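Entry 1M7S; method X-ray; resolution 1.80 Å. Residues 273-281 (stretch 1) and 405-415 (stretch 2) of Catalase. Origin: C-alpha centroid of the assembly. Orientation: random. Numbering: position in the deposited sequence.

Stretch 1, residues 273-281: LDATKIWPD
Stretch 2 405-415: KITREQNFKQA

How do the two backbones lie against each other? Neither forms a strand, and only the end of stretch 2, from Lys413 onward, is helical. Stretch 1 folds at Asp274 to Lys277 into a type I beta turn, with Ala275 at phi/psi -61/-12 and Thr276 at -86/13, closed by Lys277 N donating to Asp274 O at 3.0 Å. It then extends through Lys277 (-130/144) and Ile278 (-95/172). Both chains advance in the same sense: the CA atoms of Asp274 and Glu409 are 8.1 Å apart, those of Thr276 and Asn411 8.2 Å, and those of Lys277 and Gln414 7.4 Å. Side chains, chiefly Lys277 and Gln414, bridge the separation, and 342 Å² is buried, both sides summed.

Why does the Lys277 side chain bend as it does? Its CA-to-CB bond points sideways, yet chi angles of -64°, -70°, -175° and -74° (m, m, t, m) bring its end nearer to stretch 2. There the ammonium group donates to two successive carbonyls, firmly from NZ to Glu409 O at 2.9 Å and weakly from NZ to Gln410 O at 3.1 Å. Gln410 has the unusual phi/psi of 39/62, and the backbone around it offers both oxygens to one charge. The bent aliphatic chain also packs, with Lys277 CE 3.9 Å from Gln410 CB and Lys277 CD 3.8 Å from Gln414 NE2.

What balances the charge of that lysine? Asp274 is in the t rotamer (chi1 174°, chi2 -179°); its CA-to-CB bond points toward stretch 2, and its OD1 makes a salt bridge with Lys277 NZ at 3.2 Å. Its OD2 accepts from Thr276 N at 3.0 Å and from Thr276 OG1 at 2.8 Å, a pairing reached with Thr276 chi1 at 68° (p). The same hydroxyl accepts a weak bond from Lys277 NZ to Thr276 OG1 at 3.2 Å. Asp274 OD1 also lies 3.9 Å from Ile406 CD1; the CA-to-CB bond of Ile406 points toward stretch 1, and chi1 is 51° (p) and chi2 173° (t). Water 1 lies 2.7 Å from Asp274 OD1 and 2.8 Å from Arg408 O; water 2 donates to Thr276 OG1 at 3.0 Å and lies 2.7 Å from Asn411 OD1.

How does Gln414 hold the extended segment? Its CA-to-CB bond points toward stretch 1 from the helix, with chi1 -86° (m), chi2 -170° (t) and chi3 18°, so that its amide reads both polar backbone atoms of one residue. Ile278 N donates to Gln414 OE1 at 3.0 Å and 170°, while Gln414 NE2 donates to Ile278 O at 3.0 Å and 154°. The amide thus serves as acceptor and donor at once, pairing with an extended backbone much as a neighboring strand would. Ile278, with chi1 61° (p) and chi2 159° (t), brings CG1 to 3.3 Å from Gln414 OE1, and Pro280, its ring C-gamma exo, sets CD 3.7 Å from Gln414 NE2.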

# COMPACT_ATOMS: atom_id res chain seq x y z
N LEU A 273 -15.88 35.53 -5.65
CA LEU A 273 -15.13 34.30 -5.40
C LEU A 273 -16.03 33.17 -4.90
O LEU A 273 -15.55 32.16 -4.37
CB LEU A 273 -14.03 34.61 -4.39
CG LEU A 273 -13.06 35.75 -4.79
CD1 LEU A 273 -12.03 35.89 -3.69
CD2 LEU A 273 -12.46 35.50 -6.16
N ASP A 274 -17.32 33.26 -5.20
CA ASP A 274 -18.28 32.19 -4.90
C ASP A 274 -18.34 31.24 -6.11
O ASP A 274 -18.64 31.65 -7.24
CB ASP A 274 -19.65 32.83 -4.67
CG ASP A 274 -20.81 31.92 -4.48
OD1 ASP A 274 -21.94 32.47 -4.31
OD2 ASP A 274 -20.57 30.69 -4.52
N ALA A 275 -17.91 29.98 -5.93
CA ALA A 275 -17.88 29.01 -7.03
C ALA A 275 -19.21 28.67 -7.67
O ALA A 275 -19.29 28.00 -8.72
CB ALA A 275 -17.17 27.75 -6.52
N THR A 276 -20.35 29.07 -7.06
CA THR A 276 -21.65 28.92 -7.65
C THR A 276 -22.04 30.08 -8.56
O THR A 276 -23.13 30.07 -9.12
CB THR A 276 -22.75 28.75 -6.56
OG1 THR A 276 -22.96 29.96 -5.79
CG2 THR A 276 -22.37 27.55 -5.74
N LYS A 277 -21.07 30.97 -8.92
CA LYS A 277 -21.41 32.10 -9.73
C LYS A 277 -20.53 32.30 -10.96
O LYS A 277 -19.31 32.06 -10.92
CB LYS A 277 -21.18 33.41 -8.86
CG LYS A 277 -22.08 33.54 -7.64
CD LYS A 277 -23.54 33.82 -8.04
CE LYS A 277 -24.39 34.06 -6.79
NZ LYS A 277 -24.57 32.71 -6.14
N ILE A 278 -21.17 32.76 -12.02
CA ILE A 278 -20.42 33.21 -13.20
C ILE A 278 -20.25 34.74 -13.03
O ILE A 278 -20.85 35.30 -12.12
CB ILE A 278 -21.14 32.94 -14.52
CG1 ILE A 278 -22.49 33.66 -14.63
CG2 ILE A 278 -21.37 31.43 -14.70
CD1 ILE A 278 -22.94 33.78 -16.09
N TRP A 279 -19.48 35.39 -13.87
CA TRP A 279 -19.38 36.86 -13.81
C TRP A 279 -20.05 37.36 -15.11
O TRP A 279 -19.41 37.34 -16.16
CB TRP A 279 -17.92 37.28 -13.80
CG TRP A 279 -17.09 36.89 -12.62
CD1 TRP A 279 -17.51 36.41 -11.40
CD2 TRP A 279 -15.68 37.08 -12.50
NE1 TRP A 279 -16.44 36.24 -10.56
CE2 TRP A 279 -15.30 36.66 -11.23
CE3 TRP A 279 -14.70 37.55 -13.40
CZ2 TRP A 279 -13.98 36.66 -10.79
CZ3 TRP A 279 -13.38 37.58 -12.94
CH2 TRP A 279 -13.02 37.13 -11.68
N PRO A 280 -21.32 37.70 -15.03
CA PRO A 280 -22.14 37.95 -16.19
C PRO A 280 -21.69 39.09 -17.09
O PRO A 280 -21.82 38.91 -18.31
CB PRO A 280 -23.58 38.26 -15.70
CG PRO A 280 -23.51 37.94 -14.24
CD PRO A 280 -22.08 37.71 -13.79
N ASP A 281 -21.24 40.20 -16.56
CA ASP A 281 -20.90 41.29 -17.49
C ASP A 281 -19.43 41.60 -17.67
O ASP A 281 -19.12 42.53 -18.45
CB ASP A 281 -21.72 42.53 -17.06
CG ASP A 281 -23.19 42.21 -16.90
OD1 ASP A 281 -23.83 41.83 -17.89
OD2 ASP A 281 -23.68 42.26 -15.74
N LYS A 405 -20.37 31.62 6.91
CA LYS A 405 -20.64 31.67 5.48
C LYS A 405 -20.30 33.02 4.86
O LYS A 405 -20.26 34.08 5.51
CB LYS A 405 -22.14 31.36 5.25
CG LYS A 405 -22.98 32.26 6.13
CD LYS A 405 -24.27 32.76 5.47
CE LYS A 405 -24.16 34.28 5.38
NZ LYS A 405 -24.95 34.98 4.34
N ILE A 406 -20.06 33.00 3.52
CA ILE A 406 -19.76 34.27 2.87
C ILE A 406 -20.95 35.20 3.04
O ILE A 406 -22.06 34.71 3.20
CB ILE A 406 -19.46 34.12 1.37
CG1 ILE A 406 -20.56 33.33 0.67
CG2 ILE A 406 -18.05 33.51 1.26
CD1 ILE A 406 -20.33 33.34 -0.88
N THR A 407 -20.71 36.51 2.94
CA THR A 407 -21.77 37.46 3.24
C THR A 407 -22.72 37.83 2.12
O THR A 407 -23.67 38.60 2.39
CB THR A 407 -21.11 38.77 3.74
OG1 THR A 407 -20.14 39.24 2.79
CG2 THR A 407 -20.43 38.54 5.07
N ARG A 408 -22.47 37.49 0.88
CA ARG A 408 -23.39 37.76 -0.21
C ARG A 408 -23.74 36.40 -0.84
O ARG A 408 -22.75 35.74 -1.21
CB ARG A 408 -22.68 38.60 -1.30
CG ARG A 408 -22.55 40.06 -0.90
CD ARG A 408 -21.64 40.80 -1.91
NE ARG A 408 -20.25 40.38 -1.75
CZ ARG A 408 -19.19 40.78 -2.40
NH1 ARG A 408 -19.30 41.66 -3.38
NH2 ARG A 408 -17.98 40.26 -2.11
N GLU A 409 -24.97 35.92 -0.79
CA GLU A 409 -25.18 34.58 -1.41
C GLU A 409 -25.85 34.59 -2.77
O GLU A 409 -25.53 33.74 -3.62
CB GLU A 409 -26.07 33.80 -0.44
CG GLU A 409 -25.35 33.37 0.85
CD GLU A 409 -26.19 32.30 1.52
OE1 GLU A 409 -26.24 31.12 1.09
OE2 GLU A 409 -26.86 32.68 2.51
N GLN A 410 -26.90 35.42 -2.92
CA GLN A 410 -27.67 35.49 -4.17
C GLN A 410 -27.88 34.11 -4.80
O GLN A 410 -27.48 33.80 -5.93
CB GLN A 410 -26.94 36.45 -5.12
CG GLN A 410 -27.86 36.83 -6.30
CD GLN A 410 -27.05 37.52 -7.40
OE1 GLN A 410 -26.51 36.92 -8.32
NE2 GLN A 410 -26.98 38.86 -7.20
N ASN A 411 -28.57 33.22 -4.07
CA ASN A 411 -28.64 31.83 -4.55
C ASN A 411 -29.55 31.53 -5.70
O ASN A 411 -29.43 30.40 -6.21
CB ASN A 411 -29.07 30.89 -3.40
CG ASN A 411 -28.03 30.85 -2.31
OD1 ASN A 411 -26.81 30.82 -2.52
ND2 ASN A 411 -28.54 30.87 -1.10
N PHE A 412 -30.45 32.41 -6.07
CA PHE A 412 -31.44 32.07 -7.10
C PHE A 412 -31.39 32.89 -8.38
O PHE A 412 -31.93 32.43 -9.40
CB PHE A 412 -32.87 32.17 -6.47
CG PHE A 412 -32.94 31.51 -5.12
CD1 PHE A 412 -32.97 32.27 -3.96
CD2 PHE A 412 -32.87 30.13 -5.02
CE1 PHE A 412 -32.97 31.67 -2.71
CE2 PHE A 412 -32.90 29.54 -3.75
CZ PHE A 412 -32.95 30.29 -2.60
N LYS A 413 -30.80 34.07 -8.43
CA LYS A 413 -30.88 34.97 -9.58
C LYS A 413 -30.29 34.44 -10.87
O LYS A 413 -30.90 34.37 -11.93
CB LYS A 413 -30.22 36.34 -9.25
CG LYS A 413 -30.37 37.34 -10.41
CD LYS A 413 -29.54 38.58 -10.20
CE LYS A 413 -29.95 39.71 -11.15
NZ LYS A 413 -29.84 41.00 -10.38
N GLN A 414 -29.07 33.89 -10.74
CA GLN A 414 -28.35 33.37 -11.91
C GLN A 414 -29.00 32.11 -12.44
O GLN A 414 -28.99 31.84 -13.65
CB GLN A 414 -26.86 33.19 -11.56
CG GLN A 414 -26.09 34.51 -11.77
CD GLN A 414 -24.57 34.31 -11.66
OE1 GLN A 414 -24.14 33.16 -11.78
NE2 GLN A 414 -23.81 35.40 -11.45
N ALA A 415 -29.61 31.34 -11.53
CA ALA A 415 -30.31 30.12 -11.93
C ALA A 415 -31.53 30.50 -12.76
O ALA A 415 -31.85 29.81 -13.72
CB ALA A 415 -30.78 29.37 -10.68
O HOH W 1 -22.41 35.15 -3.96
O HOH W 2 -25.77 30.29 -4.94